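Local coordinates for competence damage-inducible protein A (Klebsiella pneumoniae subsp. pneumoniae MGH 78578, PDB 5V01) that is of unknown function but belongs to the CinA family, some of whose relatives deamidate nicotinamide mononucleotide, at residues S66-A69 / K70-V73; A78-L81 / A82-A86; E89-V92 / Q93-S97; C150-V153 / V154-V158. All coordinates share one frame; numbering follows the deposited sequence.

In the fold
All four contacts are local, made between residues three to five apart along a helix or at its ends. Contacts 1, 2 and 3 follow one another on helices 67-74, 78-84 and 89-103 and touch pairwise: Lys70 lies against Cys91 and Met95, Leu81 and Ala86 border contact 1, and Thr80 bonds Glu94. Contact 3, closest to the chain centre, joins an inward sulfur pair to a more polar flank that carries Glu89 and Gln93. Contacts 1 and 2 are more peripheral; contact 1 has a water-linked lysine and meets the second subunit, and contact 2 ends a helix. Contact 4, across the chain's centre from contact 3, has a Thr152-Lys156 pair on one side, while valines and Ala157 turn to the sheet and helix 43-50.

Contact 1: S66-A69 / K70-V73; sequences SDEA and KRNV
The N-cap and first turns of helix 67-74 form this contact, in which the main chain of Ser66 and Asp67 meets the side chains of Lys70 and Arg71. Ser66 caps the helix by taking the amide hydrogen of Ala69 N on its OG at 2.9 Å, and the same hydroxyl also bonds Asp59 of the second subunit. Regular helical bonds begin at once, with Lys70 N donating to Ser66 O at 3.1 Å. The lysine chain first runs past this carbonyl, Lys70 CG 3.4 Å from Ser66 O, then bends at its last torsion (chi4 74°) to turn the ammonium back. NZ makes a weak bond to Ser66 O and further bonds to Thr64 O and Ser38 OG. Lys70 NZ also gives a hydrogen to a water at 2.8 Å, and that water donates to Asp67 OD1 at 2.7 Å. On another side of the helix, the Arg71 chain bends at chi3 (-56°) and lays its guanidinium over the backbone of the preceding turn, Glu68 CA standing 3.6 Å above the plane near its rim. Arg71 NH2 meets Glu68 CB at 3.6 Å, so the contact is with aliphatic carbon and not with the carboxylate. The chemistry implies two unlike roles for charge: Lys70 is bound from several sides and tied to Asp67 through water, whereas any attraction of Arg71 for Glu68 would act without direct ion pairing.

Contact 2: A78-L81 / A82-A86; sequences AETL and AVHSA
Leu81 CD2 reaches past the end of helix 78-84 to the second residue beyond it, touching Ala86 CB at 3.7 Å and Ala86 CA at 3.6 Å. This apolar touch spans the point where the chain leaves the helix. There Ser85 N still donates to Leu81 O at 2.9 Å, but from well above the carbonyl plane and with a bent N-H...O angle of 134°; beyond this bond the positive phi of Ser85 (74°) takes the chain off the helical path. One residue earlier, His84 N is bonded to Thr80 O at 2.9 Å, and the imidazole brings its edge to that oxygen, His84 CD2 coming to 3.7 Å from Thr80 O. Val83 CG1 sits over the centre of one face of the His84 ring, 3.7 Å above it, which would limit rotation of the imidazole. The exit is tied further by Ser85 OG, which gives its hydrogen to a lone pair of His84 O at 2.6 Å and is itself bonded by Val87 N. Farther out, Leu81 packs between Asp67 and Arg71 of helix 67-74 and Cys91 of helix 89-103, Thr80 OG1 bonds Glu94 of that last helix, and Ala86 O bonds Ser112 on strand 107-113.

Contact 3: E89-V92 / Q93-S97; sequences EACV and QEMSS
This is an i to i+4 contact along the first turns of helix 89-103, pairing Glu89 with Gln93 on one flank and Cys91 with Met95 on another, where the helix packs on the central sheet and against two shorter helices. The Glu89 carboxylate and Gln93 amide are stacked, their planes 11° apart, and the nearest approach of the two side chains is Gln93 NE2 to Glu89 CG at 3.9 Å. The polar end of Glu89 is engaged elsewhere, since OE2 bonds Thr141 OG1. Gln93 keeps its CG beside the backbone N (chi1 -72°), which lays the chain back over the preceding turn, Gln93 CG lying 3.3 Å from Glu89 O. A water donates to Gln93 OE1 at 2.9 Å and, weakly, to Ala90 O at 3.3 Å, linking the amide to the main chain. On the inward flank, Cys91 SG and Met95 SD meet at 3.7 Å, sulfur beside sulfur, and both residues also pack on Lys70 of helix 67-74. Farther along, Gln93 O accepts two bonds, one from Ser96 OG at 2.8 Å and one from Ser97 N at 3.0 Å; the Ser96 hydroxyl thus folds back on its own helix. Glu94 turns instead to the start of helix 78-84, its carboxylate bonding Thr80 OG1 and, just ahead of that helix, Arg77 N. With Val92 on Trp130 and Ala132, and Met95 on Ala110 and Ser112, the helix has one face against strands 107-113 and 128-135, the layered packing of a helix on the mixed sheet of an alpha/beta fold, here with shorter helices also packed against it.

Contact 4: C150-V153 / V154-V158; sequences CETV and VAKAV
Lys156 N donates to Thr152 O at 2.9 Å with a nearly straight N-H...O angle of 167°, a bond of the first turns of helix 150-169, the long C-terminal helix that packs against the sheet of this alpha/beta domain. The same two residues lie side by side, pointing the same way. The Lys156 chain, extended beyond CG, first passes the carbonyl, Lys156 CG standing 3.3 Å from Thr152 O, and then runs alongside the threonine methyl, Lys156 CE meeting Thr152 CG2 at 3.6 Å. The threonine turns that methyl to the lysine by holding CG2 anti to its backbone N, which puts OG1 beside the N (chi1 -63°), where it bonds Asp149 OD1. The ammonium of Lys156 bonds Ala147 O, so both polar ends reach back to the chain just ahead of the helix while their carbons touch each other. Elsewhere the side chains turn to the sheet and to a neighbouring helix: Val153 packs on Val129 and Ala157 on Phe131, both of strand 128-135, while Val154 meets Asn43 of helix 43-50. Val154 also leans on the helix itself: as its N donates to Cys150 O at 2.9 Å, its CG2 comes to 3.2 Å from that same Cys150 O.

Contact 1: S66-A69 / K70-V73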
# COMPACT_ATOMS: atom_id res chain seq x y z
N SER A 66 -11.07 -2.78 -5.28
CA SER A 66 -12.33 -2.93 -5.99
C SER A 66 -12.23 -2.27 -7.37
O SER A 66 -11.35 -1.45 -7.63
CB SER A 66 -13.46 -2.27 -5.22
OG SER A 66 -13.27 -0.86 -5.25
N ASP A 67 -13.21 -2.55 -8.22
CA ASP A 67 -13.31 -1.91 -9.52
C ASP A 67 -13.50 -0.41 -9.33
O ASP A 67 -12.88 0.41 -10.01
CB ASP A 67 -14.47 -2.48 -10.35
CG ASP A 67 -14.22 -3.89 -10.89
OD1 ASP A 67 -13.20 -4.51 -10.58
OD2 ASP A 67 -15.09 -4.40 -11.64
N GLU A 68 -14.37 -0.02 -8.38
CA GLU A 68 -14.61 1.39 -8.14
C GLU A 68 -13.36 2.14 -7.69
O GLU A 68 -13.12 3.28 -8.11
CB GLU A 68 -15.77 1.56 -7.14
CG GLU A 68 -16.07 3.01 -6.87
CD GLU A 68 -17.25 3.20 -5.93
OE1 GLU A 68 -17.84 2.23 -5.42
OE2 GLU A 68 -17.59 4.38 -5.71
N ALA A 69 -12.55 1.50 -6.83
CA ALA A 69 -11.30 2.15 -6.39
C ALA A 69 -10.34 2.35 -7.58
O ALA A 69 -9.64 3.35 -7.66
CB ALA A 69 -10.64 1.38 -5.27
N LYS A 70 -10.32 1.36 -8.49
CA LYS A 70 -9.48 1.48 -9.67
C LYS A 70 -9.93 2.68 -10.57
O LYS A 70 -9.07 3.43 -11.08
CB LYS A 70 -9.47 0.16 -10.44
CG LYS A 70 -8.71 -0.94 -9.70
CD LYS A 70 -8.81 -2.30 -10.40
CE LYS A 70 -8.10 -3.37 -9.61
NZ LYS A 70 -8.86 -3.78 -8.41
N ARG A 71 -11.24 2.84 -10.73
CA ARG A 71 -11.79 3.97 -11.51
C ARG A 71 -11.44 5.29 -10.81
O ARG A 71 -10.93 6.23 -11.40
CB ARG A 71 -13.31 3.83 -11.71
CG ARG A 71 -13.72 2.57 -12.48
CD ARG A 71 -15.15 2.64 -12.97
NE ARG A 71 -16.10 2.88 -11.89
CZ ARG A 71 -16.74 1.96 -11.17
NH1 ARG A 71 -16.59 0.65 -11.39
NH2 ARG A 71 -17.53 2.37 -10.17
N ASN A 72 -11.70 5.33 -9.50
CA ASN A 72 -11.58 6.57 -8.72
C ASN A 72 -10.12 7.05 -8.60
O ASN A 72 -9.79 8.20 -8.86
CB ASN A 72 -12.19 6.33 -7.32
CG ASN A 72 -12.14 7.55 -6.43
OD1 ASN A 72 -12.35 8.66 -6.89
ND2 ASN A 72 -11.84 7.33 -5.13
N VAL A 73 -9.25 6.14 -8.19
CA VAL A 73 -7.88 6.50 -7.85
C VAL A 73 -6.95 6.52 -9.08
O VAL A 73 -6.04 7.33 -9.16
CB VAL A 73 -7.33 5.54 -6.77
CG1 VAL A 73 -5.88 5.88 -6.43
CG2 VAL A 73 -8.20 5.60 -5.54
O HOH W 1 -11.33 -5.03 -8.66

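Contact 2: A78-L81 / A82-A86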
# COMPACT_ATOMS: atom_id res chain seq x y z
N ALA A 78 -14.24 2.52 -17.07
CA ALA A 78 -15.35 1.62 -16.72
C ALA A 78 -15.51 0.54 -17.80
O ALA A 78 -15.75 -0.63 -17.49
CB ALA A 78 -16.64 2.41 -16.55
N GLU A 79 -15.40 0.97 -19.05
CA GLU A 79 -15.50 0.10 -20.21
C GLU A 79 -14.47 -1.04 -20.18
O GLU A 79 -14.78 -2.18 -20.52
CB GLU A 79 -15.34 0.97 -21.46
CG GLU A 79 -16.44 2.03 -21.58
CD GLU A 79 -16.42 3.15 -20.53
OE1 GLU A 79 -15.32 3.63 -20.08
OE2 GLU A 79 -17.58 3.56 -20.19
N THR A 80 -13.25 -0.72 -19.76
CA THR A 80 -12.18 -1.71 -19.65
C THR A 80 -12.53 -2.78 -18.63
O THR A 80 -12.37 -3.99 -18.86
CB THR A 80 -10.85 -1.04 -19.32
OG1 THR A 80 -10.51 -0.14 -20.38
CG2 THR A 80 -9.75 -2.07 -19.13
N LEU A 81 -13.00 -2.33 -17.48
CA LEU A 81 -13.39 -3.25 -16.44
C LEU A 81 -14.61 -4.08 -16.84
O LEU A 81 -14.64 -5.28 -16.57
CB LEU A 81 -13.65 -2.51 -15.13
CG LEU A 81 -12.38 -1.92 -14.53
CD1 LEU A 81 -12.70 -0.79 -13.57
CD2 LEU A 81 -11.52 -2.97 -13.84
N ALA A 82 -15.58 -3.47 -17.53
CA ALA A 82 -16.77 -4.21 -17.95
C ALA A 82 -16.45 -5.35 -18.93
O ALA A 82 -16.94 -6.47 -18.76
CB ALA A 82 -17.80 -3.26 -18.57
N VAL A 83 -15.59 -5.05 -19.92
CA VAL A 83 -15.25 -6.01 -20.99
C VAL A 83 -14.23 -7.04 -20.53
O VAL A 83 -14.40 -8.24 -20.77
CB VAL A 83 -14.74 -5.27 -22.26
CG1 VAL A 83 -14.23 -6.24 -23.31
CG2 VAL A 83 -15.86 -4.42 -22.88
N HIS A 84 -13.19 -6.58 -19.83
CA HIS A 84 -12.02 -7.43 -19.55
C HIS A 84 -11.90 -7.89 -18.09
O HIS A 84 -11.17 -8.83 -17.84
CB HIS A 84 -10.72 -6.72 -19.96
CG HIS A 84 -10.67 -6.31 -21.40
ND1 HIS A 84 -10.36 -7.20 -22.40
CD2 HIS A 84 -10.84 -5.11 -22.00
CE1 HIS A 84 -10.38 -6.57 -23.56
NE2 HIS A 84 -10.67 -5.30 -23.35
N SER A 85 -12.63 -7.23 -17.17
CA SER A 85 -12.51 -7.43 -15.73
C SER A 85 -11.24 -6.80 -15.19
O SER A 85 -10.34 -6.42 -15.95
CB SER A 85 -12.58 -8.91 -15.30
OG SER A 85 -11.30 -9.52 -15.30
N ALA A 86 -11.18 -6.70 -13.87
CA ALA A 86 -10.00 -6.16 -13.22
C ALA A 86 -8.78 -7.08 -13.30
O ALA A 86 -7.64 -6.60 -13.16
CB ALA A 86 -10.30 -5.84 -11.78

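Contact 3: E89-V92 / Q93-S97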
# COMPACT_ATOMS: atom_id res chain seq x y z
N GLU A 89 -4.98 -8.17 -18.69
CA GLU A 89 -3.94 -7.35 -19.28
C GLU A 89 -4.35 -5.87 -19.39
O GLU A 89 -3.59 -4.98 -19.02
CB GLU A 89 -3.57 -7.88 -20.66
CG GLU A 89 -2.37 -7.17 -21.25
CD GLU A 89 -1.91 -7.71 -22.58
OE1 GLU A 89 -2.76 -8.01 -23.43
OE2 GLU A 89 -0.70 -7.79 -22.79
N ALA A 90 -5.55 -5.60 -19.91
CA ALA A 90 -5.98 -4.22 -20.12
C ALA A 90 -6.06 -3.44 -18.82
O ALA A 90 -5.66 -2.28 -18.75
CB ALA A 90 -7.31 -4.18 -20.85
N CYS A 91 -6.55 -4.09 -17.77
CA CYS A 91 -6.64 -3.41 -16.48
C CYS A 91 -5.27 -3.09 -15.91
O CYS A 91 -5.05 -1.96 -15.48
CB CYS A 91 -7.42 -4.23 -15.48
SG CYS A 91 -7.58 -3.37 -13.89
N VAL A 92 -4.36 -4.06 -15.89
CA VAL A 92 -3.03 -3.76 -15.33
C VAL A 92 -2.30 -2.70 -16.15
O VAL A 92 -1.57 -1.88 -15.61
CB VAL A 92 -2.14 -5.00 -15.03
CG1 VAL A 92 -2.70 -5.80 -13.87
CG2 VAL A 92 -1.86 -5.86 -16.26
N GLN A 93 -2.50 -2.70 -17.49
CA GLN A 93 -1.95 -1.60 -18.30
C GLN A 93 -2.46 -0.25 -17.81
O GLN A 93 -1.68 0.67 -17.57
CB GLN A 93 -2.28 -1.77 -19.78
CG GLN A 93 -1.52 -2.88 -20.45
CD GLN A 93 -2.05 -3.24 -21.82
OE1 GLN A 93 -3.24 -3.10 -22.11
NE2 GLN A 93 -1.16 -3.72 -22.66
N GLU A 94 -3.78 -0.14 -17.66
CA GLU A 94 -4.36 1.14 -17.25
C GLU A 94 -4.00 1.51 -15.81
O GLU A 94 -3.76 2.69 -15.51
CB GLU A 94 -5.87 1.15 -17.47
CG GLU A 94 -6.25 1.15 -18.95
CD GLU A 94 -7.73 1.25 -19.19
OE1 GLU A 94 -8.46 1.61 -18.28
OE2 GLU A 94 -8.19 0.99 -20.32
N MET A 95 -3.93 0.51 -14.93
CA MET A 95 -3.48 0.77 -13.54
C MET A 95 -2.06 1.34 -13.54
O MET A 95 -1.78 2.31 -12.83
CB MET A 95 -3.50 -0.51 -12.70
CG MET A 95 -4.86 -0.99 -12.31
SD MET A 95 -4.87 -2.58 -11.46
CE MET A 95 -4.13 -2.15 -9.90
N SER A 96 -1.18 0.73 -14.34
CA SER A 96 0.22 1.14 -14.36
C SER A 96 0.34 2.57 -14.90
O SER A 96 1.10 3.36 -14.38
CB SER A 96 1.10 0.16 -15.15
OG SER A 96 0.94 0.27 -16.55
N SER A 97 -0.43 2.88 -15.95
CA SER A 97 -0.41 4.24 -16.48
C SER A 97 -0.94 5.26 -15.48
O SER A 97 -0.36 6.36 -15.34
CB SER A 97 -1.23 4.32 -17.77
OG SER A 97 -0.67 3.50 -18.76
O HOH W 2 -5.36 -1.18 -21.90

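Contact 4: C150-V153 / V154-V158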
# COMPACT_ATOMS: atom_id res chain seq x y z
N CYS A 150 -4.20 -18.16 -0.32
CA CYS A 150 -4.14 -16.76 -0.70
C CYS A 150 -2.90 -16.03 -0.15
O CYS A 150 -2.28 -15.24 -0.86
CB CYS A 150 -5.43 -16.02 -0.33
SG CYS A 150 -5.90 -15.98 1.42
N GLU A 151 -2.52 -16.33 1.10
CA GLU A 151 -1.30 -15.75 1.68
C GLU A 151 -0.07 -16.11 0.85
O GLU A 151 0.77 -15.26 0.59
CB GLU A 151 -1.12 -16.22 3.13
CG GLU A 151 0.12 -15.68 3.84
CD GLU A 151 0.25 -16.19 5.27
OE1 GLU A 151 -0.65 -16.91 5.76
OE2 GLU A 151 1.28 -15.87 5.91
N THR A 152 -0.00 -17.37 0.43
CA THR A 152 1.09 -17.88 -0.40
C THR A 152 1.12 -17.24 -1.79
O THR A 152 2.19 -16.81 -2.28
CB THR A 152 1.02 -19.43 -0.49
OG1 THR A 152 1.20 -19.97 0.82
CG2 THR A 152 2.06 -19.98 -1.42
N VAL A 153 -0.04 -17.18 -2.43
CA VAL A 153 -0.15 -16.55 -3.75
C VAL A 153 0.33 -15.09 -3.66
O VAL A 153 1.10 -14.63 -4.52
CB VAL A 153 -1.58 -16.63 -4.37
CG1 VAL A 153 -1.70 -15.77 -5.61
CG2 VAL A 153 -1.95 -18.08 -4.69
N VAL A 154 -0.12 -14.37 -2.64
CA VAL A 154 0.30 -12.99 -2.49
C VAL A 154 1.83 -12.87 -2.37
O VAL A 154 2.45 -12.04 -3.02
CB VAL A 154 -0.44 -12.32 -1.30
CG1 VAL A 154 0.19 -11.00 -0.90
CG2 VAL A 154 -1.93 -12.12 -1.62
N ALA A 155 2.43 -13.70 -1.51
CA ALA A 155 3.87 -13.62 -1.29
C ALA A 155 4.63 -13.96 -2.59
O ALA A 155 5.59 -13.30 -2.95
CB ALA A 155 4.30 -14.56 -0.16
N LYS A 156 4.15 -14.99 -3.30
CA LYS A 156 4.76 -15.35 -4.59
C LYS A 156 4.65 -14.24 -5.62
O LYS A 156 5.58 -14.01 -6.40
CB LYS A 156 4.12 -16.62 -5.13
CG LYS A 156 4.53 -17.89 -4.38
CD LYS A 156 3.76 -19.09 -4.90
CE LYS A 156 4.27 -20.39 -4.29
NZ LYS A 156 3.48 -21.55 -4.77
N ALA A 157 3.51 -13.57 -5.65
CA ALA A 157 3.28 -12.52 -6.63
C ALA A 157 4.16 -11.31 -6.35
O ALA A 157 4.73 -10.72 -7.25
CB ALA A 157 1.82 -12.11 -6.62
N VAL A 158 4.30 -10.95 -5.08
CA VAL A 158 5.20 -9.86 -4.71
C VAL A 158 6.65 -10.20 -5.11
O VAL A 158 7.34 -9.37 -5.71
CB VAL A 158 5.12 -9.58 -3.18
CG1 VAL A 158 6.26 -8.66 -2.74
CG2 VAL A 158 3.75 -8.96 -2.83